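Local coordinates for protein short chain dehydrogenase (Mycobacterium smegmatis, PDB 3UCX) that probably acts as an oxidoreductase of the short-chain dehydrogenase family, built on a Rossmann fold that in relatives binds a nicotinamide cofactor, at residues G7-K12 and R29-Q34; V13-G18 and D37-A42; G140-V145 and K181-N186; N144-V149 and S165-M170; V188-I193 and D233-A238. All blocks are in the same frame, centred on the assembly; numbering follows the deposited sequence. Where two conformers were deposited one is given.

Contact 1: G7-K12 and R29-Q34; sequences GLLTDK and RRCAEQ
Q34 meets L8 and L9 with two different carbonyl groups, an example of a helix end that receives a loop through side chain and main chain together. Q34 is the first residue beyond helix 23-33. Its side chain bends at chi2 (-61°), which turns the amide toward the turn that starts at G7. There OE1 accepts the N-H of L8 at 2.9 Å, almost straight at 174° and in the plane of the amide. The backbone O of the same residue takes L9 N, also at 2.9 Å, from a donor tilted out of the carbonyl plane. Alongside these bonds the L8 and Q34 side chains run the same way, L8 CB lying 3.5 Å from Q34 OE1. The closely packed part lies inward, where the tip of L9, through CD1, rests 3.8 Å from C31 SG, and L240 of helix 232-243 also touches C31. On the solvent side the contact is thin: G7 and T10 are exposed, and T10 N lies near Q34 O at an angle too poor for a bond. With both of its carbonyl oxygens engaged by consecutive amides, Q34 ties the incoming chain, just before strand 13-17, to the helix by polar bonds, while L9 and C31 supply the apolar part.

Contact 2: V13-G18 and D37-A42; sequences VVVISG and DLVLAA
V13 lies beside D37 at the start of two parallel strands, and its CG1 comes 4.3 Å from V39 CG2; D37 turns its carboxylate to R60 and R61. V14 then bonds through both backbone groups: its N-H reaches D37 O at 2.9 Å, and its O receives V39 N at 2.8 Å. On the face of V13, V15 and V39 stand side by side, V15 CG2 being 3.8 Å from V39 CB. This is the first beta-alpha-beta unit of the Rossmann fold, helix 23-33 carrying the chain from strand 13-17 to 37-42. I16 points to the other face, where its CG1 is anti to the carbonyl carbon (chi1 -53°) and CD1 meets L38 CD1 at 3.5 Å, a tight contact. Its N-H is held by V39 O and its carbonyl by A41 N. S17 returns to the V15 face, and OG shares a water with A41 O, the latter bond being weak. Beyond the strand, G18 N still finds A41 O at 3.0 Å. Backbone angles of 82° and 49° would jam a CB there against the preceding carbonyl oxygen, consistent with the opening of the family's glycine-rich, cofactor-binding turn.

Contact 3: G140-V145 and K181-N186; sequences GAVVNV and KGIRVN
G140 O and R184 N open a ladder of four backbone hydrogen bonds that illustrates how a parallel pair satisfies its main chain. R184 N gives its proton to G140 O at 3.0 Å, in the carbonyl plane, and R184 O in turn accepts V142 N at 2.8 Å. V142 O takes N186 N at 3.0 Å, and N186 O closes the series on N144 N. V142 O has a second donor, a water at 2.9 Å, which also accepts from N186 ND2. That side-chain amide is further engaged by I250 O, and its OD1 by the N-H of Q253. The buried guanidinium of R184 is matched in a similar way: NE gives to another water at 3.0 Å and NH1 to the carbonyls of M242 and I250. The bend of R184 at chi3 (-57°) carries this group across to the neighbouring strand, so that A141 CB lies over one of its faces, 3.5 Å from R184 NH2. V142 and V185 lie side by side on the other face of the sheet, V142 CB being 4.1 Å from V185 CG1. G182, with positive phi, ends helix 158-179 in a Schellman motif and directs the chain into strand 184-190. L135 of helix 132-138 and L178 of helix 158-179 pack on the V142 and V185 face, whereas helix 232-243 covers V143 and N186 on the other.

Contact 4: N144-V149 and S165-M170; sequences NVNSMV and SALLAM
L167 projects from helix 158-179 onto N144 and N146, at the crossover of a beta-alpha-beta unit in which this helix follows strand 141-145 and leads on to strand 184-190. The spacing of Y160 and K164, which both touch S147, fits the YxxxK motif of short-chain dehydrogenases, so the chain beyond the strand probably borders the active site. Van der Waals contact carries the junction. The leucine forks: CD1 lies 4.0 Å from N144 ND2, and CD2 approaches N146 ND2 at 3.6 Å, with V145 O a little further off. L168 adds its CB, 3.6 Å from N146 ND2, the two side chains crossing at about a right angle. The extended setting of N146, CG anti to the backbone N (chi1 -159°), sends its amide to the helix.

No hydrogen bond joins the two segments themselves; L168 N and N146 ND2 are both donors. The two ND2 groups are met by neighbours along the same helix, N146 ND2 giving to K164 O and N144 ND2 to S171 OG, so neither bonds directly to the leucines it packs against. N144 OD1 receives its proton from N94 of strand 91-94. Subunit contacts lie on the other side, where A166 and A169 meet M162 and S165 of the third subunit.

Bonds within 144-149 shape the turn. N146 OD1 accepts S147 N at 2.7 Å on an in-plane lone pair, and S147 OG takes V149 N at 3.1 Å, 168° at the hydrogen, forming an ST turn.

Contact 5: V188-I193 and D233-A238; sequences VLPGYI and DEVASA
V235 and A238 of helix 232-243 face V188, P190 and I193, a small apolar junction that shows how a Rossmann-type sheet is covered by a helix running almost opposite to its strand: the short axes make 166° and come within 9.2 Å. The strand ends at P190, and G191 follows it, a proline-glycine pair found at this place in many short-chain dehydrogenases. Along the helix, D233 comes first; its CB points away from the strand and its carboxylate turns to helix 23-33. The carboxylate of E234 pairs with R228 and bonds to S248 of the second subunit.

V235 brings the helix to the strand. With CG1 anti to the backbone N (chi1 176°), its two methyls spread over the proline and the isoleucine beyond it. CG2 lies 3.9 Å from P190 CB, and the same methyl sits 4.0 Å from I193 CG2; both side chains cross the valine at about a right angle. V235 CG1 also comes within 4.2 Å of V188 CG1. P190 at the strand end and I193 three residues on thus share one valine.

A236 turns its methyl to helix 23-33, against L27 and R30. S237 takes no part in the junction; its OG is bonded to R30. One turn beyond V235, A238 again faces the strand, where I239 and V257 also border V188. Here V188 CG1 touches A238 CB at 4.1 Å, and V188 CG2 lies equally far from A238 O.

Contacts 2 to 5 all reach one parallel sheet. Contact 1 leads into contact 2, where K12 O meets D37 N at 3.0 Å and C31 SG packs on V14 CG1. Contact 1 also reaches contact 5 through R30, whose NH1 forms a salt bridge with D233 OD1 at 2.9 Å. Contacts 3 and 4 share N144 and V145, and strand 184-190 continues from contact 3 into contact 5; N146 N lies 2.7 Å from V188 O across contacts 4 and 5. Contacts 2 and 4 have centres about 20 Å apart, on opposite sides of the chain's centre. The bound 2-(2-methoxyethoxy)ethanol touches P104, A155 and K156, the last two in the loop between the segments of contact 4.

Contact 1: G7-K12 and R29-Q34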
# COMPACT_ATOMS: atom_id res chain seq x y z
N GLY A 7 -2.79 32.99 10.11
CA GLY A 7 -1.41 33.22 9.57
C GLY A 7 -0.53 31.97 9.48
O GLY A 7 0.50 31.88 10.14
N LEU A 8 -0.92 31.00 8.65
CA LEU A 8 -0.15 29.75 8.50
C LEU A 8 1.27 29.96 7.94
O LEU A 8 2.16 29.17 8.23
CB LEU A 8 -0.86 28.74 7.58
CG LEU A 8 -1.81 27.71 8.17
CD1 LEU A 8 -2.43 26.86 7.06
CD2 LEU A 8 -1.09 26.84 9.19
N LEU A 9 1.46 31.00 7.13
CA LEU A 9 2.70 31.18 6.37
C LEU A 9 3.28 32.57 6.53
O LEU A 9 3.98 33.08 5.65
CB LEU A 9 2.45 30.88 4.88
CG LEU A 9 1.94 29.48 4.52
CD1 LEU A 9 1.60 29.44 3.04
CD2 LEU A 9 2.97 28.39 4.85
N THR A 10 3.02 33.18 7.69
CA THR A 10 3.43 34.54 7.96
C THR A 10 4.93 34.72 7.76
O THR A 10 5.72 33.97 8.33
CB THR A 10 3.09 34.96 9.40
OG1 THR A 10 1.67 34.93 9.59
CG2 THR A 10 3.63 36.34 9.67
N ASP A 11 5.26 35.70 6.92
CA ASP A 11 6.62 36.08 6.54
C ASP A 11 7.47 34.96 5.92
O ASP A 11 8.69 35.02 5.94
CB ASP A 11 7.35 36.77 7.70
CG ASP A 11 6.79 38.14 8.01
OD1 ASP A 11 6.12 38.77 7.14
OD2 ASP A 11 7.03 38.60 9.13
N LYS A 12 6.82 33.96 5.34
CA LYS A 12 7.51 32.92 4.59
C LYS A 12 7.51 33.29 3.12
O LYS A 12 6.64 34.00 2.66
CB LYS A 12 6.81 31.59 4.81
CG LYS A 12 6.84 31.19 6.27
CD LYS A 12 6.85 29.70 6.52
CE LYS A 12 7.39 29.42 7.92
NZ LYS A 12 6.71 28.25 8.53
N ARG A 29 -3.13 32.73 -4.21
CA ARG A 29 -4.00 33.59 -3.45
C ARG A 29 -4.05 33.13 -2.01
O ARG A 29 -3.88 33.93 -1.10
CB ARG A 29 -5.42 33.62 -4.07
CG ARG A 29 -6.44 34.45 -3.30
CD ARG A 29 -7.87 34.36 -3.86
NE ARG A 29 -8.41 33.00 -3.96
CZ ARG A 29 -8.92 32.28 -2.95
NH1 ARG A 29 -8.97 32.77 -1.71
NH2 ARG A 29 -9.39 31.05 -3.18
N ARG A 30 -4.29 31.83 -1.79
CA ARG A 30 -4.40 31.34 -0.43
C ARG A 30 -3.10 31.50 0.38
O ARG A 30 -3.16 31.82 1.54
CB ARG A 30 -4.89 29.88 -0.41
CG ARG A 30 -6.35 29.72 -0.85
CD ARG A 30 -7.34 30.05 0.27
NE ARG A 30 -7.12 29.22 1.45
CZ ARG A 30 -7.41 27.93 1.52
NH1 ARG A 30 -7.99 27.31 0.50
NH2 ARG A 30 -7.14 27.26 2.63
N CYS A 31 -1.94 31.27 -0.24
CA CYS A 31 -0.66 31.43 0.48
C CYS A 31 -0.49 32.87 0.93
O CYS A 31 -0.11 33.12 2.08
CB CYS A 31 0.51 31.02 -0.40
SG CYS A 31 0.65 29.24 -0.64
N ALA A 32 -0.82 33.80 0.05
CA ALA A 32 -0.73 35.24 0.33
C ALA A 32 -1.67 35.64 1.47
O ALA A 32 -1.26 36.33 2.38
CB ALA A 32 -1.00 36.05 -0.93
N GLU A 33 -2.90 35.14 1.45
CA GLU A 33 -3.86 35.36 2.54
C GLU A 33 -3.34 34.87 3.87
O GLU A 33 -3.67 35.45 4.89
CB GLU A 33 -5.19 34.65 2.26
CG GLU A 33 -6.04 35.29 1.18
CD GLU A 33 -7.25 34.45 0.78
OE1 GLU A 33 -7.46 33.35 1.35
OE2 GLU A 33 -7.98 34.88 -0.13
N GLN A 34 -2.53 33.81 3.85
CA GLN A 34 -1.90 33.26 5.04
C GLN A 34 -0.55 33.91 5.39
O GLN A 34 0.17 33.42 6.27
CB GLN A 34 -1.76 31.74 4.89
CG GLN A 34 -3.10 31.04 4.80
CD GLN A 34 -3.93 31.26 6.04
OE1 GLN A 34 -3.40 31.18 7.14
NE2 GLN A 34 -5.21 31.60 5.86

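Contact 2: V13-G18 and D37-A42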
# COMPACT_ATOMS: atom_id res chain seq x y z
N VAL A 13 8.51 32.81 2.39
CA VAL A 13 8.55 32.94 0.96
C VAL A 13 8.21 31.58 0.33
O VAL A 13 8.85 30.55 0.64
CB VAL A 13 9.91 33.46 0.47
CG1 VAL A 13 10.01 33.38 -1.04
CG2 VAL A 13 10.13 34.90 0.93
N VAL A 14 7.22 31.59 -0.55
CA VAL A 14 6.72 30.39 -1.20
C VAL A 14 6.93 30.52 -2.70
O VAL A 14 6.48 31.48 -3.33
CB VAL A 14 5.21 30.20 -0.88
CG1 VAL A 14 4.63 29.01 -1.64
CG2 VAL A 14 4.99 30.04 0.63
N VAL A 15 7.63 29.54 -3.27
CA VAL A 15 7.79 29.42 -4.70
C VAL A 15 6.74 28.42 -5.21
O VAL A 15 6.67 27.30 -4.74
CB VAL A 15 9.22 28.91 -5.02
CG1 VAL A 15 9.40 28.59 -6.50
CG2 VAL A 15 10.27 29.88 -4.52
N ILE A 16 5.94 28.85 -6.19
CA ILE A 16 5.02 27.97 -6.86
C ILE A 16 5.44 27.83 -8.32
O ILE A 16 5.50 28.82 -9.07
CB ILE A 16 3.55 28.45 -6.78
CG1 ILE A 16 3.14 28.71 -5.33
CG2 ILE A 16 2.61 27.39 -7.39
CD1 ILE A 16 1.77 29.32 -5.19
N SER A 17 5.78 26.61 -8.72
CA SER A 17 6.06 26.32 -10.11
C SER A 17 4.81 25.69 -10.75
O SER A 17 4.16 24.84 -10.15
CB SER A 17 7.28 25.39 -10.24
OG SER A 17 7.31 24.75 -11.51
N GLY A 18 4.51 26.08 -11.97
CA GLY A 18 3.38 25.50 -12.68
C GLY A 18 2.09 26.16 -12.28
O GLY A 18 1.10 25.50 -11.98
N ASP A 37 4.85 35.75 1.02
CA ASP A 37 5.19 36.38 -0.24
C ASP A 37 5.51 35.30 -1.24
O ASP A 37 6.00 34.25 -0.86
CB ASP A 37 6.40 37.30 -0.08
CG ASP A 37 6.09 38.50 0.78
OD1 ASP A 37 5.04 39.15 0.56
OD2 ASP A 37 6.89 38.78 1.69
N LEU A 38 5.26 35.59 -2.51
CA LEU A 38 5.28 34.57 -3.55
C LEU A 38 6.35 34.78 -4.59
O LEU A 38 6.66 35.91 -4.96
CB LEU A 38 3.93 34.54 -4.27
CG LEU A 38 2.76 33.77 -3.64
CD1 LEU A 38 2.98 32.27 -3.77
CD2 LEU A 38 2.52 34.18 -2.20
N VAL A 39 6.84 33.67 -5.11
CA VAL A 39 7.50 33.58 -6.40
C VAL A 39 6.61 32.74 -7.29
O VAL A 39 6.26 31.61 -6.92
CB VAL A 39 8.89 32.92 -6.30
CG1 VAL A 39 9.51 32.78 -7.68
CG2 VAL A 39 9.78 33.72 -5.35
N LEU A 40 6.22 33.29 -8.43
CA LEU A 40 5.38 32.58 -9.39
C LEU A 40 6.18 32.25 -10.64
O LEU A 40 6.75 33.14 -11.31
CB LEU A 40 4.15 33.44 -9.73
CG LEU A 40 3.33 33.96 -8.54
CD1 LEU A 40 2.27 34.97 -8.98
CD2 LEU A 40 2.73 32.83 -7.72
N ALA A 41 6.22 30.97 -10.98
CA ALA A 41 6.98 30.49 -12.12
C ALA A 41 6.05 29.70 -13.05
O ALA A 41 5.27 28.86 -12.62
CB ALA A 41 8.16 29.63 -11.65
N ALA A 42 6.13 30.02 -14.34
CA ALA A 42 5.40 29.31 -15.39
C ALA A 42 6.09 29.68 -16.69
O ALA A 42 6.88 30.63 -16.71
CB ALA A 42 3.94 29.74 -15.41
O HOH W 1 6.95 26.42 -13.93

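Contact 3: G140-V145 and K181-N186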
# COMPACT_ATOMS: atom_id res chain seq x y z
N GLY A 140 13.21 24.26 5.29
CA GLY A 140 11.95 24.46 4.61
C GLY A 140 11.25 23.18 4.18
O GLY A 140 11.54 22.09 4.68
N ALA A 141 10.28 23.35 3.31
CA ALA A 141 9.38 22.30 2.93
C ALA A 141 9.12 22.32 1.43
O ALA A 141 9.01 23.39 0.81
CB ALA A 141 8.06 22.41 3.70
N VAL A 142 8.99 21.13 0.88
CA VAL A 142 8.61 20.92 -0.49
C VAL A 142 7.26 20.21 -0.48
O VAL A 142 7.08 19.28 0.27
CB VAL A 142 9.61 20.02 -1.23
CG1 VAL A 142 9.08 19.69 -2.64
CG2 VAL A 142 11.01 20.69 -1.24
N VAL A 143 6.33 20.70 -1.30
CA VAL A 143 5.09 19.98 -1.59
C VAL A 143 4.99 19.75 -3.08
O VAL A 143 4.90 20.71 -3.86
CB VAL A 143 3.81 20.71 -1.13
CG1 VAL A 143 2.59 19.79 -1.29
CG2 VAL A 143 3.92 21.16 0.32
N ASN A 144 4.97 18.49 -3.47
CA ASN A 144 4.76 18.11 -4.85
C ASN A 144 3.30 17.72 -5.05
O ASN A 144 2.81 16.82 -4.38
CB ASN A 144 5.69 16.97 -5.25
CG ASN A 144 7.14 17.40 -5.29
OD1 ASN A 144 7.43 18.56 -5.51
ND2 ASN A 144 8.05 16.45 -5.04
N VAL A 145 2.62 18.43 -5.95
CA VAL A 145 1.25 18.10 -6.29
C VAL A 145 1.29 16.92 -7.24
O VAL A 145 1.85 17.00 -8.35
CB VAL A 145 0.49 19.28 -6.89
CG1 VAL A 145 -0.96 18.87 -7.25
CG2 VAL A 145 0.51 20.45 -5.91
N LYS A 181 19.14 17.38 6.18
CA LYS A 181 19.27 18.83 6.18
C LYS A 181 18.07 19.54 6.83
O LYS A 181 18.03 20.77 6.86
CB LYS A 181 19.40 19.31 4.76
CG LYS A 181 20.60 18.75 4.04
CD LYS A 181 20.46 19.26 2.63
CE LYS A 181 21.04 18.36 1.59
NZ LYS A 181 22.32 18.91 1.20
N GLY A 182 17.10 18.78 7.33
CA GLY A 182 15.93 19.32 7.98
C GLY A 182 14.86 19.78 7.00
O GLY A 182 13.95 20.51 7.40
N ILE A 183 14.97 19.37 5.73
CA ILE A 183 14.00 19.76 4.69
C ILE A 183 12.92 18.66 4.61
O ILE A 183 13.26 17.50 4.47
CB ILE A 183 14.66 19.93 3.30
CG1 ILE A 183 15.73 21.05 3.33
CG2 ILE A 183 13.63 20.22 2.21
CD1 ILE A 183 16.63 21.00 2.11
N ARG A 184 11.65 19.07 4.71
CA ARG A 184 10.50 18.16 4.58
C ARG A 184 10.06 18.09 3.13
O ARG A 184 10.12 19.08 2.38
CB ARG A 184 9.35 18.62 5.47
CG ARG A 184 9.71 18.64 6.94
CD ARG A 184 8.54 18.96 7.86
NE ARG A 184 7.92 20.25 7.55
CZ ARG A 184 6.79 20.43 6.84
NH1 ARG A 184 6.06 19.44 6.34
NH2 ARG A 184 6.37 21.67 6.64
N VAL A 185 9.62 16.91 2.71
CA VAL A 185 9.12 16.71 1.36
C VAL A 185 7.88 15.83 1.44
O VAL A 185 7.93 14.69 1.87
CB VAL A 185 10.13 16.03 0.43
CG1 VAL A 185 9.58 15.91 -1.00
CG2 VAL A 185 11.50 16.76 0.47
N ASN A 186 6.74 16.39 1.03
CA ASN A 186 5.47 15.64 1.00
C ASN A 186 4.76 15.83 -0.33
O ASN A 186 5.09 16.74 -1.12
CB ASN A 186 4.57 16.11 2.15
CG ASN A 186 5.15 15.79 3.52
OD1 ASN A 186 5.14 14.64 3.96
ND2 ASN A 186 5.71 16.81 4.19
O HOH W 2 9.68 22.67 7.40
O HOH W 3 5.83 19.40 2.87

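Contact 4: N144-V149 and S165-M170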
# COMPACT_ATOMS: atom_id res chain seq x y z
N ASN A 144 4.97 18.49 -3.47
CA ASN A 144 4.76 18.11 -4.85
C ASN A 144 3.30 17.72 -5.05
O ASN A 144 2.81 16.82 -4.38
CB ASN A 144 5.69 16.97 -5.25
CG ASN A 144 7.14 17.40 -5.29
OD1 ASN A 144 7.43 18.56 -5.51
ND2 ASN A 144 8.05 16.45 -5.04
N VAL A 145 2.62 18.43 -5.95
CA VAL A 145 1.25 18.10 -6.29
C VAL A 145 1.29 16.92 -7.24
O VAL A 145 1.85 17.00 -8.35
CB VAL A 145 0.49 19.28 -6.89
CG1 VAL A 145 -0.96 18.87 -7.25
CG2 VAL A 145 0.51 20.45 -5.91
N ASN A 146 0.74 15.81 -6.77
CA ASN A 146 0.70 14.58 -7.54
C ASN A 146 -0.76 14.35 -8.02
O ASN A 146 -1.43 15.30 -8.45
CB ASN A 146 1.30 13.45 -6.68
CG ASN A 146 1.79 12.27 -7.50
OD1 ASN A 146 0.97 11.56 -8.10
ND2 ASN A 146 3.12 12.03 -7.52
N SER A 147 -1.24 13.12 -7.99
CA SER A 147 -2.55 12.81 -8.57
C SER A 147 -3.11 11.50 -8.06
O SER A 147 -2.37 10.54 -7.83
CB SER A 147 -2.47 12.73 -10.09
OG SER A 147 -3.70 12.26 -10.67
N MET A 148 -4.43 11.47 -7.90
CA MET A 148 -5.19 10.24 -7.61
C MET A 148 -4.90 9.08 -8.55
O MET A 148 -5.12 7.94 -8.20
CB MET A 148 -6.69 10.57 -7.66
CG MET A 148 -7.60 9.52 -7.04
SD MET A 148 -9.32 10.07 -6.96
CE MET A 148 -9.78 9.99 -8.71
N VAL A 149 -4.47 9.37 -9.77
CA VAL A 149 -4.16 8.35 -10.76
C VAL A 149 -3.19 7.29 -10.23
O VAL A 149 -3.19 6.17 -10.68
CB VAL A 149 -3.53 9.00 -12.02
CG1 VAL A 149 -2.08 9.39 -11.76
CG2 VAL A 149 -3.63 8.07 -13.21
N SER A 165 3.74 8.39 -10.86
CA SER A 165 4.32 7.35 -10.01
C SER A 165 5.82 7.53 -9.87
O SER A 165 6.37 7.38 -8.78
CB SER A 165 4.00 5.98 -10.57
OG SER A 165 2.59 5.75 -10.46
N ALA A 166 6.49 7.85 -10.96
CA ALA A 166 7.92 8.14 -10.91
C ALA A 166 8.15 9.37 -9.99
O ALA A 166 9.08 9.37 -9.16
CB ALA A 166 8.48 8.40 -12.32
N LEU A 167 7.28 10.38 -10.10
CA LEU A 167 7.37 11.57 -9.25
C LEU A 167 7.17 11.23 -7.77
O LEU A 167 7.88 11.76 -6.91
CB LEU A 167 6.37 12.63 -9.70
CG LEU A 167 6.13 13.82 -8.75
CD1 LEU A 167 7.38 14.70 -8.55
CD2 LEU A 167 4.95 14.67 -9.25
N LEU A 168 6.20 10.38 -7.47
CA LEU A 168 5.91 9.96 -6.09
C LEU A 168 7.11 9.23 -5.48
O LEU A 168 7.56 9.52 -4.35
CB LEU A 168 4.64 9.11 -6.02
CG LEU A 168 4.20 8.64 -4.62
CD1 LEU A 168 4.02 9.83 -3.66
CD2 LEU A 168 2.96 7.73 -4.70
N ALA A 169 7.67 8.31 -6.27
CA ALA A 169 8.84 7.55 -5.84
C ALA A 169 10.02 8.52 -5.56
O ALA A 169 10.64 8.46 -4.50
CB ALA A 169 9.22 6.53 -6.91
N MET A 170 10.27 9.43 -6.49
CA MET A 170 11.31 10.44 -6.32
C MET A 170 11.07 11.30 -5.07
O MET A 170 12.04 11.64 -4.34
CB MET A 170 11.36 11.33 -7.55
CG MET A 170 12.50 12.34 -7.54
SD MET A 170 12.37 13.45 -8.93
CE MET A 170 11.09 14.58 -8.40

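Contact 5: V188-I193 and D233-A238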
# COMPACT_ATOMS: atom_id res chain seq x y z
N VAL A 188 0.71 15.93 -2.25
CA VAL A 188 -0.75 16.04 -2.14
C VAL A 188 -1.34 15.45 -3.45
O VAL A 188 -0.89 15.79 -4.56
CB VAL A 188 -1.21 17.48 -1.89
CG1 VAL A 188 -2.74 17.62 -1.99
CG2 VAL A 188 -0.70 18.01 -0.53
N LEU A 189 -2.28 14.52 -3.29
CA LEU A 189 -2.82 13.72 -4.40
C LEU A 189 -4.30 14.01 -4.60
O LEU A 189 -5.15 13.37 -4.00
CB LEU A 189 -2.65 12.23 -4.13
CG LEU A 189 -1.25 11.64 -4.33
CD1 LEU A 189 -0.23 12.38 -3.46
CD2 LEU A 189 -1.29 10.14 -4.01
N PRO A 190 -4.61 14.99 -5.43
CA PRO A 190 -6.02 15.25 -5.72
C PRO A 190 -6.53 14.41 -6.88
O PRO A 190 -5.74 14.00 -7.77
CB PRO A 190 -6.01 16.73 -6.12
CG PRO A 190 -4.68 16.90 -6.78
CD PRO A 190 -3.72 15.98 -6.06
N GLY A 191 -7.84 14.16 -6.90
CA GLY A 191 -8.49 13.70 -8.11
C GLY A 191 -8.91 14.91 -8.93
O GLY A 191 -8.14 15.86 -9.07
N TYR A 192 -10.14 14.88 -9.45
CA TYR A 192 -10.71 16.05 -10.09
C TYR A 192 -10.79 17.17 -9.09
O TYR A 192 -11.04 16.94 -7.90
CB TYR A 192 -12.13 15.76 -10.56
CG TYR A 192 -12.23 14.98 -11.82
CD1 TYR A 192 -11.84 15.54 -13.04
CD2 TYR A 192 -12.74 13.70 -11.82
CE1 TYR A 192 -11.95 14.83 -14.22
CE2 TYR A 192 -12.85 12.97 -13.00
CZ TYR A 192 -12.46 13.54 -14.19
OH TYR A 192 -12.59 12.81 -15.35
N ILE A 193 -10.59 18.39 -9.56
CA ILE A 193 -10.62 19.54 -8.69
C ILE A 193 -11.64 20.54 -9.21
O ILE A 193 -11.44 21.12 -10.27
CB ILE A 193 -9.25 20.22 -8.56
CG1 ILE A 193 -8.14 19.22 -8.18
CG2 ILE A 193 -9.33 21.31 -7.50
CD1 ILE A 193 -6.75 19.85 -8.08
N ASP A 233 -10.09 25.23 -3.40
CA ASP A 233 -9.75 25.62 -2.04
C ASP A 233 -9.42 24.41 -1.15
O ASP A 233 -8.54 24.49 -0.31
CB ASP A 233 -10.83 26.49 -1.38
CG ASP A 233 -10.66 27.98 -1.70
OD1 ASP A 233 -9.53 28.52 -1.65
OD2 ASP A 233 -11.68 28.63 -1.97
N GLU A 234 -10.15 23.31 -1.29
CA GLU A 234 -9.93 22.16 -0.41
C GLU A 234 -8.57 21.52 -0.69
O GLU A 234 -7.89 21.05 0.23
CB GLU A 234 -11.07 21.12 -0.53
CG GLU A 234 -12.33 21.57 0.22
CD GLU A 234 -13.58 20.75 -0.07
OE1 GLU A 234 -13.71 20.22 -1.19
OE2 GLU A 234 -14.44 20.64 0.82
N VAL A 235 -8.18 21.49 -1.96
CA VAL A 235 -6.88 20.92 -2.31
C VAL A 235 -5.79 21.89 -1.84
O VAL A 235 -4.76 21.48 -1.24
CB VAL A 235 -6.77 20.62 -3.81
CG1 VAL A 235 -5.35 20.12 -4.17
CG2 VAL A 235 -7.87 19.63 -4.21
N ALA A 236 -6.00 23.19 -2.08
CA ALA A 236 -5.10 24.21 -1.58
C ALA A 236 -4.88 24.15 -0.06
O ALA A 236 -3.75 24.31 0.43
CB ALA A 236 -5.60 25.61 -1.99
N SER A 237 -5.96 23.95 0.69
CA SER A 237 -5.83 23.82 2.15
C SER A 237 -4.87 22.69 2.56
O SER A 237 -4.09 22.85 3.51
CB SER A 237 -7.19 23.56 2.79
OG SER A 237 -8.04 24.71 2.70
N ALA A 238 -4.97 21.55 1.90
CA ALA A 238 -4.07 20.41 2.16
C ALA A 238 -2.61 20.77 1.87
O ALA A 238 -1.71 20.42 2.63
CB ALA A 238 -4.48 19.21 1.31